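Local coordinates for 2L protein (Yaba-like disease virus, PDB 3IT8) that binds tumour necrosis factor as a poxvirus inhibitor, coupling an MHC-like N-terminal domain to an Ig-like domain, at residues E220-E225 with Q278-V283; T100-G105 with Y226-G231. All coordinates share one frame; numbering follows the deposited sequence.

In the fold
The two contacts illustrate how one long loop can serve first the outer face of a sheet and then a domain boundary. In interaction 1 residues 220-225 lie against strand 279-284 of the Ig-like domain; in interaction 2 the next residues, 226-231, meet the hairpin tip within 100-105 of the MHC-like domain. Their centres are about 13 Å apart and they touch: Phe222 CD2 lies 3.5 Å from Lys227 O, ring against backbone carbonyl, while Val282 CG1, 3.9 Å from Tyr228 CD1, carries the apolar packing of interaction 1 on into the domain junction. The bound partner protein reaches both, through a basic side chain that pairs with Glu225 and through packing on Leu102, Val229 and Asn230.

Interaction 1: E220-E225 with Q278-V283; sequences EHFKGE and QPVCVV
Phe222 lays the far side of its ring against the methyl groups of Val280 and Val282, covering the outer face of the 213-218/279-284/291-293 sheet of an Ig-like domain, a buried apolar patch under the loop. The strand, 279-283 here, belongs to the middle of this three-stranded antiparallel sheet, and its alternation turns both valines towards the loop while Cys281, between them, faces the opposite layer and forms the disulfide with Cys202. Phe222 closes a short 3-10 segment, in which Lys223 N donates to Glu220 O over 3.1 Å. Its ring carbon CG stands beside the backbone N and anti to the carbonyl carbon (chi1 -73°), which sends the ring to the strand while the backbones stay well apart, with the Phe222 and Val280 CA atoms 9.4 Å from each other. The two side chains approach from opposite directions, and CG1 of Val280 meets the CD1-CE1 side of the ring. Val282 comes at a slant instead and reaches the ring with CG2. Ile217 and Val292, from the strands on either side of 279-284, extend the apolar patch, and the ring of Tyr234 also meets that of Phe222. No hydrogen bond crosses, and burial is modest, 99 Å² in all. CE1 of Phe222 is 3.5 Å from CG1 of Val280, while CZ of Phe222 lies 4.0 Å from CG2 of Val282.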
loop_
_atom_site.group_PDB
_atom_site.type_symbol
_atom_site.label_atom_id
_atom_site.label_comp_id
_atom_site.label_asym_id
_atom_site.label_seq_id
_atom_site.Cartn_x
_atom_site.Cartn_y
_atom_site.Cartn_z
ATOM N N GLU D 220 8.334 37.232 -9.344
ATOM C CA GLU D 220 7.978 36.466 -10.534
ATOM C C GLU D 220 7.564 35.045 -10.145
ATOM O O GLU D 220 6.621 34.480 -10.699
ATOM C CB GLU D 220 9.159 36.402 -11.500
ATOM C CG GLU D 220 10.402 35.785 -10.897
ATOM C CD GLU D 220 11.445 35.425 -11.936
ATOM O OE1 GLU D 220 11.143 34.573 -12.799
ATOM O OE2 GLU D 220 12.565 35.989 -11.889
ATOM N N HIS D 221 8.270 34.482 -9.174
ATOM C CA HIS D 221 8.006 33.127 -8.715
ATOM C C HIS D 221 6.646 32.892 -8.076
ATOM O O HIS D 221 6.281 31.751 -7.802
ATOM C CB HIS D 221 9.096 32.700 -7.750
ATOM C CG HIS D 221 10.450 32.667 -8.370
ATOM N ND1 HIS D 221 10.722 31.938 -9.507
ATOM C CD2 HIS D 221 11.611 33.269 -8.018
ATOM C CE1 HIS D 221 11.995 32.089 -9.827
ATOM N NE2 HIS D 221 12.558 32.892 -8.939
ATOM N N PHE D 222 5.894 33.952 -7.825
ATOM C CA PHE D 222 4.583 33.763 -7.231
ATOM C C PHE D 222 3.483 33.776 -8.283
ATOM O O PHE D 222 2.295 33.801 -7.953
ATOM C CB PHE D 222 4.321 34.819 -6.159
ATOM C CG PHE D 222 5.111 34.598 -4.913
ATOM C CD1 PHE D 222 6.432 35.022 -4.822
ATOM C CD2 PHE D 222 4.562 33.890 -3.849
ATOM C CE1 PHE D 222 7.196 34.741 -3.696
ATOM C CE2 PHE D 222 5.315 33.603 -2.726
ATOM C CZ PHE D 222 6.637 34.031 -2.650
ATOM N N LYS D 223 3.892 33.735 -9.551
ATOM C CA LYS D 223 2.969 33.743 -10.679
ATOM C C LYS D 223 1.622 34.419 -10.399
ATOM O O LYS D 223 0.571 33.810 -10.588
ATOM C CB LYS D 223 2.724 32.312 -11.168
ATOM C CG LYS D 223 3.807 31.742 -12.073
ATOM C CD LYS D 223 5.107 31.468 -11.335
ATOM C CE LYS D 223 6.142 30.808 -12.259
ATOM N NZ LYS D 223 7.458 30.563 -11.587
ATOM N N GLY D 224 1.648 35.667 -9.941
ATOM C CA GLY D 224 0.404 36.374 -9.681
ATOM C C GLY D 224 -0.280 36.180 -8.339
ATOM O O GLY D 224 -0.934 37.101 -7.855
ATOM N N GLU D 225 -0.159 34.996 -7.739
ATOM C CA GLU D 225 -0.784 34.741 -6.444
ATOM C C GLU D 225 0.271 34.830 -5.353
ATOM O O GLU D 225 1.225 34.041 -5.338
ATOM C CB GLU D 225 -1.425 33.355 -6.423
ATOM C CG GLU D 225 -2.313 33.114 -5.218
ATOM C CD GLU D 225 -2.974 31.749 -5.245
ATOM O OE1 GLU D 225 -3.847 31.503 -4.383
ATOM O OE2 GLU D 225 -2.619 30.924 -6.124
ATOM N N GLN D 278 12.386 42.089 -8.275
ATOM C CA GLN D 278 12.255 42.789 -7.003
ATOM C C GLN D 278 11.692 41.802 -5.997
ATOM O O GLN D 278 10.534 41.394 -6.093
ATOM C CB GLN D 278 11.317 43.986 -7.107
ATOM C CG GLN D 278 11.216 44.740 -5.798
ATOM C CD GLN D 278 10.229 45.877 -5.848
ATOM O OE1 GLN D 278 9.018 45.663 -5.937
ATOM N NE2 GLN D 278 10.739 47.100 -5.794
ATOM N N PRO D 279 12.505 41.417 -5.005
ATOM C CA PRO D 279 12.042 40.464 -4.004
ATOM C C PRO D 279 10.830 40.930 -3.222
ATOM O O PRO D 279 10.530 42.126 -3.136
ATOM C CB PRO D 279 13.266 40.290 -3.114
ATOM C CG PRO D 279 13.848 41.651 -3.119
ATOM C CD PRO D 279 13.782 42.018 -4.586
ATOM N N VAL D 280 10.133 39.941 -2.680
ATOM C CA VAL D 280 8.969 40.136 -1.849
ATOM C C VAL D 280 9.400 39.484 -0.526
ATOM O O VAL D 280 10.202 38.546 -0.517
ATOM C CB VAL D 280 7.758 39.422 -2.448
ATOM C CG1 VAL D 280 8.015 37.935 -2.544
ATOM C CG2 VAL D 280 6.563 39.688 -1.607
ATOM N N CYS D 281 8.907 39.983 0.595
ATOM C CA CYS D 281 9.316 39.425 1.870
ATOM C C CYS D 281 8.370 38.334 2.369
ATOM O O CYS D 281 7.168 38.566 2.514
ATOM C CB CYS D 281 9.416 40.543 2.917
ATOM S SG CYS D 281 10.088 40.006 4.523
ATOM N N VAL D 282 8.913 37.141 2.617
ATOM C CA VAL D 282 8.115 36.037 3.151
ATOM C C VAL D 282 8.527 35.843 4.608
ATOM O O VAL D 282 9.681 35.541 4.895
ATOM C CB VAL D 282 8.352 34.718 2.403
ATOM C CG1 VAL D 282 7.336 33.694 2.865
ATOM C CG2 VAL D 282 8.236 34.932 0.898
ATOM N N VAL D 283 7.573 36.020 5.516
ATOM C CA VAL D 283 7.812 35.902 6.952
ATOM C C VAL D 283 7.315 34.604 7.561
ATOM O O VAL D 283 6.127 34.293 7.474
ATOM C CB VAL D 283 7.139 37.065 7.688
ATOM C CG1 VAL D 283 7.155 36.831 9.179
ATOM C CG2 VAL D 283 7.848 38.358 7.333
#

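Interaction 2: T100-G105 with Y226-G231; sequences TGLLFG and YKYVNG
Leu102 reaches across to Tyr228 and Asn230 with both methyls: CD1 touches both residues, and CD2 touches Asn230. The apolar part of the contact is between Leu102 CD1 and Tyr228 CD2, 4.0 Å apart: the methyl lies at the rim of the phenol ring, near its plane, and the leucine and tyrosine side chains run alongside each other, pointing opposite ways. The ring is held by its own aromatic company, stacking with Tyr234 and meeting Phe284 edge to face. The second kind of contact sets hydrocarbon against an amide. Leu102 CD2 lies 3.7 Å from Asn230 ND2, and CD1 of the same leucine comes within 4.0 Å of Asn230 CG. With CG roughly anti to its backbone N (chi1 -154°), Asn230 brings the amide nearer the leucine than its CB direction alone would suggest. No hydrogen bond joins the segments, so this is van der Waals packing that buries 150 Å² in total. Backbone geometry supplies the third element. A type II' turn runs from Thr100 to Leu103, with Gly101 at its second position (phi 63°), and thrusts Leu102 outward at the third. A weak bond from Leu103 N to Thr100 O, 3.1 Å long, closes it, and Leu102 also pairs through its backbone with Glu289. The whole is a beta-hairpin tip of the MHC-like platform sheet docked on an Ig-like domain, an interdomain junction of MHC class I-like architecture.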
loop_
_atom_site.group_PDB
_atom_site.type_symbol
_atom_site.label_atom_id
_atom_site.label_comp_id
_atom_site.label_asym_id
_atom_site.label_seq_id
_atom_site.Cartn_x
_atom_site.Cartn_y
_atom_site.Cartn_z
ATOM N N THR D 100 9.642 27.016 13.353
ATOM C CA THR D 100 9.312 28.420 13.098
ATOM C C THR D 100 8.314 28.480 11.941
ATOM O O THR D 100 8.712 28.472 10.778
ATOM C CB THR D 100 10.575 29.195 12.695
ATOM O OG1 THR D 100 11.585 28.995 13.691
ATOM C CG2 THR D 100 10.286 30.678 12.569
ATOM N N GLY D 101 7.023 28.544 12.251
ATOM C CA GLY D 101 6.036 28.557 11.188
ATOM C C GLY D 101 6.124 27.246 10.420
ATOM O O GLY D 101 6.128 26.167 11.021
ATOM N N LEU D 102 6.210 27.331 9.098
ATOM C CA LEU D 102 6.314 26.141 8.270
ATOM C C LEU D 102 7.708 25.534 8.321
ATOM O O LEU D 102 7.859 24.324 8.160
ATOM C CB LEU D 102 5.995 26.464 6.812
ATOM C CG LEU D 102 4.563 26.796 6.421
ATOM C CD1 LEU D 102 4.502 26.887 4.904
ATOM C CD2 LEU D 102 3.606 25.726 6.945
ATOM N N LEU D 103 8.719 26.375 8.525
ATOM C CA LEU D 103 10.094 25.903 8.575
ATOM C C LEU D 103 10.382 25.077 9.827
ATOM O O LEU D 103 9.771 25.286 10.880
ATOM C CB LEU D 103 11.061 27.082 8.522
ATOM C CG LEU D 103 10.837 28.072 7.381
ATOM C CD1 LEU D 103 11.943 29.129 7.413
ATOM C CD2 LEU D 103 10.828 27.348 6.047
ATOM N N PHE D 104 11.306 24.127 9.703
ATOM C CA PHE D 104 11.684 23.298 10.832
ATOM C C PHE D 104 13.028 22.644 10.564
ATOM O O PHE D 104 13.336 22.306 9.425
ATOM C CB PHE D 104 10.605 22.245 11.094
ATOM C CG PHE D 104 10.449 21.236 9.988
ATOM C CD1 PHE D 104 11.096 20.015 10.050
ATOM C CD2 PHE D 104 9.641 21.502 8.883
ATOM C CE1 PHE D 104 10.939 19.074 9.035
ATOM C CE2 PHE D 104 9.485 20.557 7.862
ATOM C CZ PHE D 104 10.133 19.350 7.944
ATOM N N GLY D 105 13.832 22.484 11.610
ATOM C CA GLY D 105 15.133 21.861 11.449
ATOM C C GLY D 105 15.849 21.683 12.775
ATOM O O GLY D 105 15.307 22.027 13.827
ATOM N N TYR D 226 0.104 35.788 -4.444
ATOM C CA TYR D 226 1.063 35.974 -3.351
ATOM C C TYR D 226 0.814 35.162 -2.074
ATOM O O TYR D 226 0.499 35.710 -1.016
ATOM C CB TYR D 226 1.176 37.456 -3.009
ATOM C CG TYR D 226 1.847 38.235 -4.107
ATOM C CD1 TYR D 226 1.104 38.831 -5.125
ATOM C CD2 TYR D 226 3.234 38.311 -4.174
ATOM C CE1 TYR D 226 1.735 39.480 -6.191
ATOM C CE2 TYR D 226 3.871 38.950 -5.230
ATOM C CZ TYR D 226 3.120 39.529 -6.236
ATOM O OH TYR D 226 3.754 40.126 -7.300
ATOM N N LYS D 227 0.954 33.846 -2.209
ATOM C CA LYS D 227 0.799 32.887 -1.125
ATOM C C LYS D 227 1.991 31.951 -1.253
ATOM O O LYS D 227 2.380 31.572 -2.358
ATOM C CB LYS D 227 -0.503 32.090 -1.258
ATOM C CG LYS D 227 -1.763 32.906 -1.045
ATOM C CD LYS D 227 -3.005 32.036 -1.226
ATOM C CE LYS D 227 -4.297 32.860 -1.217
ATOM N NZ LYS D 227 -5.481 32.017 -1.568
ATOM N N TYR D 228 2.600 31.613 -0.127
ATOM C CA TYR D 228 3.738 30.702 -0.132
ATOM C C TYR D 228 3.162 29.280 -0.024
ATOM O O TYR D 228 2.597 28.922 1.006
ATOM C CB TYR D 228 4.633 31.000 1.067
ATOM C CG TYR D 228 5.899 30.198 1.099
ATOM C CD1 TYR D 228 7.032 30.628 0.412
ATOM C CD2 TYR D 228 5.969 28.998 1.817
ATOM C CE1 TYR D 228 8.223 29.879 0.439
ATOM C CE2 TYR D 228 7.141 28.242 1.849
ATOM C CZ TYR D 228 8.267 28.687 1.164
ATOM O OH TYR D 228 9.440 27.964 1.220
ATOM N N VAL D 229 3.282 28.489 -1.088
ATOM C CA VAL D 229 2.755 27.126 -1.082
ATOM C C VAL D 229 3.743 26.171 -0.410
ATOM O O VAL D 229 4.890 26.031 -0.855
ATOM C CB VAL D 229 2.473 26.647 -2.513
ATOM C CG1 VAL D 229 1.844 25.268 -2.486
ATOM C CG2 VAL D 229 1.561 27.635 -3.208
ATOM N N ASN D 230 3.278 25.501 0.642
ATOM C CA ASN D 230 4.118 24.604 1.415
ATOM C C ASN D 230 5.159 23.794 0.655
ATOM O O ASN D 230 6.350 24.143 0.643
ATOM C CB ASN D 230 3.269 23.648 2.233
ATOM C CG ASN D 230 4.000 23.149 3.483
ATOM O OD1 ASN D 230 5.229 22.989 3.493
ATOM N ND2 ASN D 230 3.240 22.888 4.537
ATOM N N GLY D 231 4.732 22.714 0.018
ATOM C CA GLY D 231 5.717 21.897 -0.674
ATOM C C GLY D 231 6.345 22.438 -1.953
ATOM O O GLY D 231 7.141 21.744 -2.587
#